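Putative alpha-galactosidase (Bacteroides fragilis, PDB 4NZJ) is a family 27 glycosyl hydrolase that probably cleaves terminal, non-reducing alpha-D-galactose residues from alpha-galactosides. Local coordinates at residues E301-L306 with N316-L321; L114-V119 with K168-Y173; K7-K12 with M131-Y136. All blocks are in the same frame, centred on the assembly; numbering follows the deposited sequence.

Interaction 1 (E301-L306 with N316-L321); sequences EINAPL and NDPDML
The amide nitrogen ND2 of N316 is gripped from two directions: it donates to the backbone O of L306 at 3.0 Å and also to the side-chain carbonyl of Q391. The contact belongs to the TIM barrel, joining helix 296-303 to strand 315-317, and the bond ties the backbone at L306 to the strand that comes next. It is bent, with an N-H...O angle of 141°; L306 O lies close to the amide plane of N316, but ND2 stands well above the carbonyl plane of L306. The other end of the amide, OD1, accepts from W273 NE1 on the neighbouring parallel strand 272-274, and partners at both ends fix the rotation of the group. ND2 also lies against L306 CB at 3.6 Å.

N303 closes the contact from the helix. Its CG swings anti to the backbone N (chi1 -152°), which carries OD1 to 3.3 Å from N316 CB, and the two amides are turned almost perpendicular to each other. Q391 serves both: besides accepting from N316, it gives a weak hydrogen bond to N303 OD1. N303 ND2 donates to a water at 2.9 Å, and this water sits 2.8 Å from N316 O, linking the helix to the strand backbone. P318 CB comes within 4.4 Å of N303 ND2, and the proline packs on W351 of helix 341-353. As the chain leaves the strand it forms an Asx turn, D317 OD1 accepting from D319 N at 2.9 Å from above the carboxylate plane.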
ATOM      1  N   GLU A 301       8.478  16.045   3.789  1.00 18.87           N
ATOM      2  CA  GLU A 301       9.139  17.131   3.069  1.00 19.96           C
ATOM      3  C   GLU A 301       9.682  16.660   1.721  1.00 19.79           C
ATOM      4  O   GLU A 301       9.643  17.400   0.739  1.00 20.60           O
ATOM      5  CB  GLU A 301      10.287  17.732   3.891  1.00 21.75           C
ATOM      6  CG  GLU A 301       9.879  18.415   5.196  1.00 23.99           C
ATOM      7  CD  GLU A 301       8.902  19.575   5.024  1.00 28.49           C
ATOM      8  OE1 GLU A 301       8.948  20.289   4.001  1.00 28.39           O
ATOM      9  OE2 GLU A 301       8.067  19.788   5.928  1.00 34.64           O
ATOM     10  N   ILE A 302      10.201  15.438   1.686  1.00 18.83           N
ATOM     11  CA  ILE A 302      10.745  14.865   0.457  1.00 17.87           C
ATOM     12  C   ILE A 302       9.649  14.561  -0.566  1.00 18.29           C
ATOM     13  O   ILE A 302       9.793  14.876  -1.751  1.00 18.31           O
ATOM     14  CB  ILE A 302      11.581  13.594   0.752  1.00 18.41           C
ATOM     15  CG1 ILE A 302      12.843  13.978   1.539  1.00 20.00           C
ATOM     16  CG2 ILE A 302      11.947  12.867  -0.542  1.00 19.44           C
ATOM     17  CD1 ILE A 302      13.571  12.799   2.155  1.00 21.02           C
ATOM     18  N   ASN A 303       8.558  13.958  -0.110  1.00 18.18           N
ATOM     19  CA  ASN A 303       7.496  13.541  -1.014  1.00 17.81           C
ATOM     20  C   ASN A 303       6.601  14.688  -1.479  1.00 17.67           C
ATOM     21  O   ASN A 303       6.011  14.603  -2.548  1.00 17.66           O
ATOM     22  CB  ASN A 303       6.637  12.452  -0.362  1.00 18.08           C
ATOM     23  CG  ASN A 303       6.003  11.518  -1.381  1.00 18.87           C
ATOM     24  OD1 ASN A 303       6.533  11.323  -2.472  1.00 19.70           O
ATOM     25  ND2 ASN A 303       4.862  10.921  -1.018  1.00 19.90           N
ATOM     26  N   ALA A 304       6.492  15.752  -0.680  1.00 17.31           N
ATOM     27  CA  ALA A 304       5.558  16.858  -0.978  1.00 18.29           C
ATOM     28  C   ALA A 304       5.613  17.380  -2.415  1.00 19.14           C
ATOM     29  O   ALA A 304       4.568  17.519  -3.047  1.00 20.44           O
ATOM     30  CB  ALA A 304       5.738  18.012   0.001  1.00 18.91           C
ATOM     31  N   PRO A 305       6.820  17.672  -2.942  1.00 19.67           N
ATOM     32  CA  PRO A 305       6.844  18.230  -4.306  1.00 20.05           C
ATOM     33  C   PRO A 305       6.771  17.204  -5.449  1.00 19.81           C
ATOM     34  O   PRO A 305       6.916  17.585  -6.616  1.00 20.65           O
ATOM     35  CB  PRO A 305       8.182  18.978  -4.347  1.00 21.01           C
ATOM     36  CG  PRO A 305       9.050  18.234  -3.401  1.00 22.19           C
ATOM     37  CD  PRO A 305       8.145  17.752  -2.297  1.00 21.51           C
ATOM     38  N   LEU A 306       6.526  15.935  -5.134  1.00 19.36           N
ATOM     39  CA  LEU A 306       6.583  14.867  -6.138  1.00 18.29           C
ATOM     40  C   LEU A 306       5.224  14.380  -6.665  1.00 18.07           C
ATOM     41  O   LEU A 306       5.175  13.388  -7.392  1.00 17.88           O
ATOM     42  CB  LEU A 306       7.359  13.677  -5.570  1.00 18.10           C
ATOM     43  CG  LEU A 306       8.762  14.001  -5.059  1.00 18.88           C
ATOM     44  CD1 LEU A 306       9.415  12.734  -4.531  1.00 18.78           C
ATOM     45  CD2 LEU A 306       9.611  14.651  -6.139  1.00 19.71           C
ATOM     46  N   ASN A 316       4.699   6.967  -5.755  1.00 15.76           N
ATOM     47  CA  ASN A 316       5.814   7.366  -4.906  1.00 15.88           C
ATOM     48  C   ASN A 316       5.713   6.594  -3.596  1.00 15.65           C
ATOM     49  O   ASN A 316       4.663   6.601  -2.950  1.00 17.18           O
ATOM     50  CB  ASN A 316       5.778   8.861  -4.600  1.00 15.96           C
ATOM     51  CG  ASN A 316       6.106   9.728  -5.807  1.00 16.68           C
ATOM     52  OD1 ASN A 316       7.111   9.518  -6.489  1.00 17.90           O
ATOM     53  ND2 ASN A 316       5.273  10.738  -6.051  1.00 17.01           N
ATOM     54  N   ASP A 317       6.806   5.954  -3.197  1.00 16.01           N
ATOM     55  CA  ASP A 317       6.829   5.111  -2.001  1.00 16.52           C
ATOM     56  C   ASP A 317       7.626   5.806  -0.889  1.00 16.34           C
ATOM     57  O   ASP A 317       8.849   5.878  -0.957  1.00 16.96           O
ATOM     58  CB  ASP A 317       7.433   3.757  -2.374  1.00 17.28           C
ATOM     59  CG  ASP A 317       7.495   2.773  -1.217  1.00 20.54           C
ATOM     60  OD1 ASP A 317       7.026   3.076  -0.093  1.00 20.06           O
ATOM     61  OD2 ASP A 317       8.039   1.667  -1.450  1.00 20.07           O
ATOM     62  N   PRO A 318       6.936   6.325   0.142  1.00 17.27           N
ATOM     63  CA  PRO A 318       7.600   6.987   1.261  1.00 17.54           C
ATOM     64  C   PRO A 318       8.001   6.020   2.388  1.00 17.88           C
ATOM     65  O   PRO A 318       8.235   6.451   3.522  1.00 20.39           O
ATOM     66  CB  PRO A 318       6.537   7.974   1.745  1.00 18.94           C
ATOM     67  CG  PRO A 318       5.244   7.303   1.439  1.00 20.57           C
ATOM     68  CD  PRO A 318       5.470   6.344   0.302  1.00 18.45           C
ATOM     69  N   ASP A 319       8.077   4.735   2.059  1.00 18.03           N
ATOM     70  CA  ASP A 319       8.491   3.672   2.972  1.00 17.99           C
ATOM     71  C   ASP A 319       7.339   3.249   3.902  1.00 18.94           C
ATOM     72  O   ASP A 319       6.205   3.736   3.799  1.00 19.02           O
ATOM     73  CB  ASP A 319       9.789   4.031   3.733  1.00 19.12           C
ATOM     74  CG  ASP A 319      10.626   2.792   4.131  1.00 21.35           C
ATOM     75  OD1 ASP A 319      10.180   1.639   3.913  1.00 20.80           O
ATOM     76  OD2 ASP A 319      11.735   2.975   4.689  1.00 19.87           O
HETATM   77  N   MSE A 320       7.671   2.309   4.780  1.00 19.88           N
HETATM   78  CA  MSE A 320       6.668   1.599   5.571  0.80 19.37           C
HETATM   79  C   MSE A 320       5.872   2.451   6.526  1.00 19.66           C
HETATM   80  O   MSE A 320       6.288   3.524   6.948  1.00 19.14           O
HETATM   81  CB  MSE A 320       7.366   0.497   6.361  0.80 19.67           C
HETATM   82  CG  MSE A 320       8.439   1.052   7.287  0.80 21.45           C
HETATM   83 SE   MSE A 320       8.969  -0.371   8.524  0.60 27.23          SE
HETATM   84  CE  MSE A 320      10.339   0.606   9.547  0.80 26.21           C
ATOM     85  N   LEU A 321       4.685   1.947   6.858  1.00 18.86           N
ATOM     86  CA  LEU A 321       3.911   2.472   7.961  1.00 18.74           C
ATOM     87  C   LEU A 321       4.521   1.958   9.270  1.00 19.30           C
ATOM     88  O   LEU A 321       4.614   0.751   9.483  1.00 20.03           O
ATOM     89  CB  LEU A 321       2.453   2.031   7.873  1.00 18.51           C
ATOM     90  CG  LEU A 321       1.636   2.641   6.738  1.00 18.91           C
ATOM     91  CD1 LEU A 321       0.333   1.882   6.566  1.00 17.89           C
ATOM     92  CD2 LEU A 321       1.380   4.115   6.991  1.00 19.99           C
TER
HETATM   93  O   HOH W   1       3.150   8.702  -1.922  1.00 17.52           O

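Interaction 2 (L114-V119 with K168-Y173); sequences LTEELV and KYVADY
V119 and V170 make the apolar part of this contact, their CG1 methyls meeting at 3.6 Å with the side chains at about a right angle. In both valines CG1 is anti to the backbone N (chi1 176°), which points the two methyls at each other between helices 116-128 and 166-176. V170 also uses its second branch: CG2 lies 3.9 Å from CG of E116, the two side chains running past each other in opposite directions. The backbones come nearest here, with E116 CA and V170 CA 6.5 Å apart.

The contact of charge with ring falls to E116 and Y169. The extended glutamate brings OE1 to 3.6 Å from CD1 of Y169, approaching the ring obliquely, its carboxylate plane tilted 27° from that of the ring. No hydrogen bond crosses between the two segments; OE2 instead forms a salt bridge with R165, just before helix 166-176. The guanidinium of R165 also makes a cation-pi contact with the Y169 ring, so the arginine probably offsets the carboxylate charge beside the aromatic ring.

Polar bonds also form within each segment. T115 is the N-cap of helix 116-128, its OG1 accepting from L118 N at 3.2 Å and 158°. On the second helix K168 NZ forms a salt bridge with D172 OD2 at 3.1 Å, one turn on. Farther along the helices Y173 OH is hydrogen-bonded to D124, and Y169 and Y173 both touch L120. Helix 116-128 links barrel strands 102-105 and 138-140, and helix 166-176 links 138-140 to 180-186: this is the packing of successive outer helices in a TIM barrel.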
ATOM      1  N   LEU A 114      12.945 -14.815   9.824  1.00 20.11           N
ATOM      2  CA  LEU A 114      11.662 -15.149   9.219  1.00 19.85           C
ATOM      3  C   LEU A 114      11.655 -16.632   8.870  1.00 21.40           C
ATOM      4  O   LEU A 114      12.685 -17.199   8.507  1.00 24.14           O
ATOM      5  CB  LEU A 114      11.409 -14.306   7.968  1.00 19.13           C
ATOM      6  CG  LEU A 114      10.019 -14.446   7.337  1.00 19.20           C
ATOM      7  CD1 LEU A 114       8.944 -13.901   8.262  1.00 19.28           C
ATOM      8  CD2 LEU A 114       9.971 -13.736   5.996  1.00 18.23           C
ATOM      9  N   THR A 115      10.495 -17.263   9.009  1.00 20.39           N
ATOM     10  CA  THR A 115      10.320 -18.668   8.646  1.00 20.43           C
ATOM     11  C   THR A 115       8.955 -18.845   8.005  1.00 20.12           C
ATOM     12  O   THR A 115       8.103 -17.961   8.089  1.00 18.98           O
ATOM     13  CB  THR A 115      10.366 -19.588   9.872  1.00 22.52           C
ATOM     14  OG1 THR A 115       9.235 -19.313  10.710  1.00 22.52           O
ATOM     15  CG2 THR A 115      11.664 -19.393  10.670  1.00 22.92           C
ATOM     16  N   GLU A 116       8.745 -20.006   7.396  1.00 19.30           N
ATOM     17  CA  GLU A 116       7.444 -20.357   6.828  1.00 20.34           C
ATOM     18  C   GLU A 116       6.351 -20.189   7.872  1.00 19.95           C
ATOM     19  O   GLU A 116       5.335 -19.537   7.613  1.00 20.53           O
ATOM     20  CB  GLU A 116       7.463 -21.810   6.342  1.00 22.06           C
ATOM     21  CG  GLU A 116       6.108 -22.356   5.896  1.00 23.27           C
ATOM     22  CD  GLU A 116       6.045 -23.870   5.938  1.00 25.22           C
ATOM     23  OE1 GLU A 116       6.458 -24.520   4.959  1.00 24.58           O
ATOM     24  OE2 GLU A 116       5.564 -24.419   6.950  1.00 26.75           O
ATOM     25  N   GLU A 117       6.574 -20.776   9.045  1.00 21.27           N
ATOM     26  CA  GLU A 117       5.588 -20.742  10.131  0.50 21.93           C
ATOM     27  C   GLU A 117       5.177 -19.313  10.466  1.00 21.81           C
ATOM     28  O   GLU A 117       3.993 -19.027  10.656  1.00 21.07           O
ATOM     29  CB  GLU A 117       6.136 -21.439  11.384  0.50 23.23           C
ATOM     30  CG  GLU A 117       5.265 -21.308  12.630  0.50 24.64           C
ATOM     31  CD  GLU A 117       3.915 -21.986  12.484  0.50 26.04           C
ATOM     32  OE1 GLU A 117       3.809 -22.913  11.657  0.50 27.91           O
ATOM     33  OE2 GLU A 117       2.965 -21.607  13.207  0.50 27.17           O
ATOM     34  N   LEU A 118       6.152 -18.418  10.537  1.00 20.16           N
ATOM     35  CA  LEU A 118       5.881 -17.041  10.923  1.00 20.16           C
ATOM     36  C   LEU A 118       5.159 -16.236   9.833  1.00 19.60           C
ATOM     37  O   LEU A 118       4.342 -15.367  10.145  1.00 20.23           O
ATOM     38  CB  LEU A 118       7.183 -16.360  11.369  1.00 20.69           C
ATOM     39  CG  LEU A 118       7.779 -17.001  12.627  1.00 22.31           C
ATOM     40  CD1 LEU A 118       9.205 -16.522  12.867  1.00 22.40           C
ATOM     41  CD2 LEU A 118       6.921 -16.750  13.858  1.00 23.54           C
ATOM     42  N   VAL A 119       5.438 -16.518   8.562  1.00 18.56           N
ATOM     43  CA  VAL A 119       4.676 -15.901   7.481  1.00 18.10           C
ATOM     44  C   VAL A 119       3.205 -16.357   7.552  1.00 18.99           C
ATOM     45  O   VAL A 119       2.293 -15.545   7.401  1.00 19.98           O
ATOM     46  CB  VAL A 119       5.242 -16.248   6.092  1.00 18.90           C
ATOM     47  CG1 VAL A 119       4.369 -15.664   4.990  1.00 20.42           C
ATOM     48  CG2 VAL A 119       6.666 -15.725   5.951  1.00 18.88           C
ATOM     49  N   LYS A 168       7.120 -21.796  -2.675  1.00 19.79           N
ATOM     50  CA  LYS A 168       5.834 -22.097  -3.305  1.00 20.81           C
ATOM     51  C   LYS A 168       4.764 -22.518  -2.300  1.00 20.21           C
ATOM     52  O   LYS A 168       3.598 -22.151  -2.456  1.00 19.81           O
ATOM     53  CB  LYS A 168       5.962 -23.154  -4.404  1.00 23.93           C
ATOM     54  CG  LYS A 168       4.707 -23.246  -5.268  1.00 27.59           C
ATOM     55  CD  LYS A 168       4.896 -24.137  -6.482  1.00 33.53           C
ATOM     56  CE  LYS A 168       3.689 -24.072  -7.407  1.00 36.31           C
ATOM     57  NZ  LYS A 168       2.409 -24.384  -6.705  1.00 37.49           N
ATOM     58  N   TYR A 169       5.150 -23.263  -1.267  1.00 19.51           N
ATOM     59  CA  TYR A 169       4.194 -23.662  -0.230  1.00 20.07           C
ATOM     60  C   TYR A 169       3.554 -22.426   0.409  1.00 19.31           C
ATOM     61  O   TYR A 169       2.340 -22.366   0.617  1.00 20.45           O
ATOM     62  CB  TYR A 169       4.858 -24.532   0.845  1.00 21.34           C
ATOM     63  CG  TYR A 169       3.857 -25.061   1.848  1.00 22.27           C
ATOM     64  CD1 TYR A 169       3.498 -24.312   2.965  1.00 23.20           C
ATOM     65  CD2 TYR A 169       3.243 -26.296   1.663  1.00 25.43           C
ATOM     66  CE1 TYR A 169       2.563 -24.781   3.871  1.00 25.35           C
ATOM     67  CE2 TYR A 169       2.310 -26.771   2.563  1.00 26.76           C
ATOM     68  CZ  TYR A 169       1.973 -26.014   3.663  1.00 27.05           C
ATOM     69  OH  TYR A 169       1.044 -26.497   4.562  1.00 30.68           O
ATOM     70  N   VAL A 170       4.384 -21.443   0.725  1.00 19.04           N
ATOM     71  CA  VAL A 170       3.925 -20.194   1.319  1.00 18.69           C
ATOM     72  C   VAL A 170       2.995 -19.457   0.349  1.00 17.84           C
ATOM     73  O   VAL A 170       1.907 -19.025   0.729  1.00 18.96           O
ATOM     74  CB  VAL A 170       5.121 -19.295   1.711  1.00 19.18           C
ATOM     75  CG1 VAL A 170       4.647 -17.949   2.232  1.00 20.75           C
ATOM     76  CG2 VAL A 170       5.995 -20.002   2.743  1.00 21.15           C
ATOM     77  N   ALA A 171       3.420 -19.336  -0.906  1.00 18.24           N
ATOM     78  CA  ALA A 171       2.599 -18.679  -1.931  1.00 18.58           C
ATOM     79  C   ALA A 171       1.219 -19.330  -2.040  1.00 19.08           C
ATOM     80  O   ALA A 171       0.193 -18.642  -2.088  1.00 18.76           O
ATOM     81  CB  ALA A 171       3.301 -18.703  -3.275  1.00 19.86           C
ATOM     82  N   ASP A 172       1.198 -20.658  -2.061  1.00 19.54           N
ATOM     83  CA  ASP A 172      -0.057 -21.398  -2.192  1.00 20.29           C
ATOM     84  C   ASP A 172      -0.983 -21.135  -1.004  1.00 20.44           C
ATOM     85  O   ASP A 172      -2.185 -20.924  -1.182  1.00 20.98           O
ATOM     86  CB  ASP A 172       0.213 -22.897  -2.318  1.00 22.21           C
ATOM     87  CG  ASP A 172       0.803 -23.290  -3.671  1.00 23.50           C
ATOM     88  OD1 ASP A 172       0.820 -22.469  -4.604  1.00 24.84           O
ATOM     89  OD2 ASP A 172       1.241 -24.448  -3.805  1.00 28.08           O
ATOM     90  N   TYR A 173      -0.420 -21.149   0.201  1.00 19.06           N
ATOM     91  CA  TYR A 173      -1.182 -20.867   1.415  1.00 19.62           C
ATOM     92  C   TYR A 173      -1.802 -19.476   1.354  1.00 18.71           C
ATOM     93  O   TYR A 173      -2.987 -19.297   1.668  1.00 19.04           O
ATOM     94  CB  TYR A 173      -0.275 -20.996   2.647  1.00 20.16           C
ATOM     95  CG  TYR A 173      -0.989 -20.950   3.973  1.00 20.38           C
ATOM     96  CD1 TYR A 173      -1.307 -19.737   4.577  1.00 20.06           C
ATOM     97  CD2 TYR A 173      -1.328 -22.122   4.642  1.00 21.30           C
ATOM     98  CE1 TYR A 173      -1.956 -19.695   5.803  1.00 20.60           C
ATOM     99  CE2 TYR A 173      -1.974 -22.088   5.868  1.00 21.06           C
ATOM    100  CZ  TYR A 173      -2.279 -20.879   6.448  1.00 21.86           C
ATOM    101  OH  TYR A 173      -2.922 -20.855   7.663  1.00 22.88           O
TER

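Interaction 3 (K7-K12 with M131-Y136); sequences KVFEGK and MRDLGY
V8 and F9 fill the two central positions of a type I beta turn from K7 to E10, which faces the chain at D133 and L134; V8 CA and D133 CA, 7.6 Å apart, are the nearest pair. The turn is closed by E10 N donating to K7 O and braced a second time by K7 N, which gives a straight bond of 2.9 Å to E10 OE2. On the other side, residues 131-136 carry the bonding of a Schellman motif: Y136 N reaches back to M131 O, G135 N reaches R132 O, and G135 has the positive phi (109°) that reverses the chain. M131 O accepts from L134 N as well, the two donors arriving from opposite faces of its carbonyl plane.

The closest apolar touch is between methyls, V8 CG2 to L134 CD2 at 3.6 Å. In V8 the first torsion (chi1 66°) sets CG1 between the backbone N and the carbonyl carbon and leaves CG2 anti to N, directed across the contact; CG1 then lies over one face of the F9 ring, toward its rim, 3.5 Å above the plane. V8 CG2 is also 4.2 Å from D133 CB. F9 presents its edge to the aspartate: CE1 lies 3.3 Å from D133 OD2, near the ring plane, with ring and carboxylate perpendicular, so the slightly positive ring hydrogens probably meet the negative oxygen.

The other carboxylate oxygen, OD1, is held by Y32 OH, T35 N and a salt bridge to R39, while D133 O accepts from N16 ND2. V8 and L134 both rest on S36 of strand 28-36. The barrel loop between helix 116-128 and strand 138-140 thus docks on the N-terminal Ig-like domain, a domain interface in which the buried D133 is tied to the Ig-like domain by several polar bonds.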
ATOM      1  N   LYS A   7     -17.535  -1.648  14.071  1.00 43.44           N
ATOM      2  CA  LYS A   7     -16.288  -2.392  13.946  1.00 43.31           C
ATOM      3  C   LYS A   7     -16.301  -3.274  12.698  1.00 38.12           C
ATOM      4  O   LYS A   7     -17.346  -3.476  12.072  1.00 33.87           O
ATOM      5  CB  LYS A   7     -16.035  -3.237  15.198  1.00 50.73           C
ATOM      6  CG  LYS A   7     -15.821  -2.404  16.453  1.00 58.78           C
ATOM      7  CD  LYS A   7     -15.525  -3.272  17.665  1.00 66.63           C
ATOM      8  CE  LYS A   7     -15.276  -2.421  18.902  1.00 73.24           C
ATOM      9  NZ  LYS A   7     -14.858  -3.235  20.078  1.00 76.52           N
ATOM     10  N   VAL A   8     -15.130  -3.794  12.351  1.00 34.48           N
ATOM     11  CA  VAL A   8     -14.936  -4.498  11.084  1.00 30.35           C
ATOM     12  C   VAL A   8     -15.815  -5.746  10.925  1.00 29.18           C
ATOM     13  O   VAL A   8     -16.272  -6.029   9.821  1.00 27.12           O
ATOM     14  CB  VAL A   8     -13.438  -4.835  10.839  1.00 28.63           C
ATOM     15  CG1 VAL A   8     -12.909  -5.832  11.859  1.00 29.27           C
ATOM     16  CG2 VAL A   8     -13.225  -5.354   9.424  1.00 27.33           C
ATOM     17  N   PHE A   9     -16.061  -6.481  12.010  1.00 29.08           N
ATOM     18  CA  PHE A   9     -16.877  -7.692  11.934  1.00 29.79           C
ATOM     19  C   PHE A   9     -18.234  -7.549  12.620  1.00 32.03           C
ATOM     20  O   PHE A   9     -18.749  -8.500  13.205  1.00 31.93           O
ATOM     21  CB  PHE A   9     -16.108  -8.895  12.480  1.00 31.23           C
ATOM     22  CG  PHE A   9     -14.825  -9.164  11.744  1.00 30.50           C
ATOM     23  CD1 PHE A   9     -14.826  -9.318  10.363  1.00 31.31           C
ATOM     24  CD2 PHE A   9     -13.621  -9.259  12.424  1.00 32.11           C
ATOM     25  CE1 PHE A   9     -13.652  -9.557   9.674  1.00 30.02           C
ATOM     26  CE2 PHE A   9     -12.440  -9.499  11.736  1.00 30.40           C
ATOM     27  CZ  PHE A   9     -12.456  -9.650  10.361  1.00 29.04           C
ATOM     28  N   GLU A  10     -18.821  -6.365  12.532  1.00 32.96           N
ATOM     29  CA  GLU A  10     -20.193  -6.186  13.004  1.00 35.76           C
ATOM     30  C   GLU A  10     -21.014  -5.383  12.008  1.00 33.95           C
ATOM     31  O   GLU A  10     -20.473  -4.627  11.203  1.00 32.49           O
ATOM     32  CB  GLU A  10     -20.218  -5.536  14.390  1.00 41.43           C
ATOM     33  CG  GLU A  10     -19.757  -4.091  14.433  1.00 45.35           C
ATOM     34  CD  GLU A  10     -20.041  -3.420  15.770  1.00 50.74           C
ATOM     35  OE1 GLU A  10     -21.132  -3.637  16.341  1.00 58.78           O
ATOM     36  OE2 GLU A  10     -19.171  -2.659  16.245  1.00 52.09           O
ATOM     37  N   GLY A  11     -22.330  -5.565  12.072  1.00 34.35           N
ATOM     38  CA  GLY A  11     -23.251  -4.834  11.216  1.00 34.28           C
ATOM     39  C   GLY A  11     -23.479  -5.490   9.871  1.00 33.92           C
ATOM     40  O   GLY A  11     -22.984  -6.591   9.596  1.00 33.15           O
ATOM     41  N   LYS A  12     -24.245  -4.801   9.032  1.00 35.28           N
ATOM     42  CA  LYS A  12     -24.528  -5.263   7.683  1.00 36.72           C
ATOM     43  C   LYS A  12     -23.255  -5.204   6.845  1.00 32.62           C
ATOM     44  O   LYS A  12     -22.310  -4.492   7.204  1.00 30.37           O
ATOM     45  CB  LYS A  12     -25.641  -4.422   7.045  1.00 42.28           C
ATOM     46  CG  LYS A  12     -25.278  -2.971   6.751  1.00 46.04           C
ATOM     47  CD  LYS A  12     -26.439  -2.238   6.090  1.00 52.21           C
ATOM     48  CE  LYS A  12     -26.546  -2.567   4.606  1.00 54.84           C
ATOM     49  NZ  LYS A  12     -27.884  -2.224   4.051  1.00 60.35           N
HETATM   50  N   MSE A 131      -7.539  -6.709   8.796  1.00 19.24           N
HETATM   51  CA  MSE A 131      -6.724  -6.081   7.749  1.00 17.40           C
HETATM   52  C   MSE A 131      -7.089  -6.575   6.366  1.00 17.34           C
HETATM   53  O   MSE A 131      -7.204  -5.781   5.429  1.00 18.12           O
HETATM   54  CB  MSE A 131      -5.224  -6.240   8.027  1.00 17.90           C
HETATM   55  CG  MSE A 131      -4.820  -5.335   9.183  1.00 17.14           C
HETATM   56 SE   MSE A 131      -2.914  -5.546   9.628  0.75 18.52          SE
HETATM   57  CE  MSE A 131      -2.131  -4.784   8.001  1.00 20.25           C
ATOM     58  N   ARG A 132      -7.281  -7.876   6.207  1.00 17.56           N
ATOM     59  CA  ARG A 132      -7.663  -8.398   4.893  1.00 17.08           C
ATOM     60  C   ARG A 132      -8.973  -7.772   4.406  1.00 17.49           C
ATOM     61  O   ARG A 132      -9.114  -7.446   3.226  1.00 17.88           O
ATOM     62  CB  ARG A 132      -7.762  -9.921   4.896  1.00 18.27           C
ATOM     63  CG  ARG A 132      -7.951 -10.500   3.500  1.00 19.09           C
ATOM     64  CD  ARG A 132      -8.091 -12.015   3.483  1.00 19.80           C
ATOM     65  NE  ARG A 132      -9.309 -12.463   4.148  1.00 20.92           N
ATOM     66  CZ  ARG A 132      -9.816 -13.692   4.051  1.00 21.26           C
ATOM     67  NH1 ARG A 132      -9.218 -14.619   3.311  1.00 21.80           N
ATOM     68  NH2 ARG A 132     -10.933 -13.994   4.698  1.00 22.33           N
ATOM     69  N   ASP A 133      -9.916  -7.553   5.317  1.00 18.06           N
ATOM     70  CA  ASP A 133     -11.209  -6.980   4.928  1.00 19.73           C
ATOM     71  C   ASP A 133     -11.200  -5.480   4.679  1.00 19.72           C
ATOM     72  O   ASP A 133     -12.194  -4.933   4.202  1.00 19.57           O
ATOM     73  CB  ASP A 133     -12.283  -7.383   5.927  1.00 21.35           C
ATOM     74  CG  ASP A 133     -12.655  -8.821   5.765  1.00 23.82           C
ATOM     75  OD1 ASP A 133     -13.172  -9.150   4.682  1.00 23.95           O
ATOM     76  OD2 ASP A 133     -12.381  -9.627   6.678  1.00 25.85           O
ATOM     77  N   LEU A 134     -10.080  -4.825   4.977  1.00 19.40           N
ATOM     78  CA  LEU A 134      -9.900  -3.419   4.622  1.00 19.21           C
ATOM     79  C   LEU A 134      -8.974  -3.231   3.421  1.00 19.46           C
ATOM     80  O   LEU A 134      -8.660  -2.097   3.063  1.00 20.27           O
ATOM     81  CB  LEU A 134      -9.413  -2.599   5.831  1.00 19.15           C
ATOM     82  CG  LEU A 134     -10.511  -1.957   6.688  1.00 19.82           C
ATOM     83  CD1 LEU A 134     -11.325  -0.932   5.907  1.00 20.32           C
ATOM     84  CD2 LEU A 134     -11.416  -3.019   7.284  1.00 19.97           C
ATOM     85  N   GLY A 135      -8.546  -4.333   2.802  1.00 18.79           N
ATOM     86  CA  GLY A 135      -7.820  -4.279   1.529  1.00 18.33           C
ATOM     87  C   GLY A 135      -6.343  -4.629   1.580  1.00 18.85           C
ATOM     88  O   GLY A 135      -5.683  -4.680   0.540  1.00 19.84           O
ATOM     89  N   TYR A 136      -5.811  -4.873   2.776  1.00 18.74           N
ATOM     90  CA  TYR A 136      -4.408  -5.276   2.908  1.00 17.48           C
ATOM     91  C   TYR A 136      -4.260  -6.666   2.299  1.00 19.19           C
ATOM     92  O   TYR A 136      -4.909  -7.615   2.754  1.00 20.52           O
ATOM     93  CB  TYR A 136      -3.972  -5.270   4.370  1.00 17.09           C
ATOM     94  CG  TYR A 136      -3.930  -3.891   4.998  1.00 16.72           C
ATOM     95  CD1 TYR A 136      -2.776  -3.116   4.955  1.00 16.85           C
ATOM     96  CD2 TYR A 136      -5.041  -3.363   5.650  1.00 17.06           C
ATOM     97  CE1 TYR A 136      -2.732  -1.865   5.543  1.00 17.14           C
ATOM     98  CE2 TYR A 136      -5.008  -2.107   6.231  1.00 17.19           C
ATOM     99  CZ  TYR A 136      -3.852  -1.361   6.175  1.00 17.65           C
ATOM    100  OH  TYR A 136      -3.822  -0.113   6.756  1.00 19.01           O
TER

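How the interactions relate
Interactions 1 and 2 both belong to the TIM barrel but lie on opposite sides of the chain's centre, their own centres 30 Å apart. Interaction 3 joins that barrel to the N-terminal domain; its centre is 27 Å from that of interaction 1 and 24 Å from that of interaction 2. None touches another: interactions 1 and 3 come nearest, with atoms about 5 Å apart. Helix 116-128 relates interactions 2 and 3, since its first turn packs in interaction 2 and residues 131-136 follow its end. In this family catalysis takes place at the C-terminal ends of the barrel strands, where residues 318-321 of interaction 1 emerge; segment 131-136 instead leads into the start of strand 138-140.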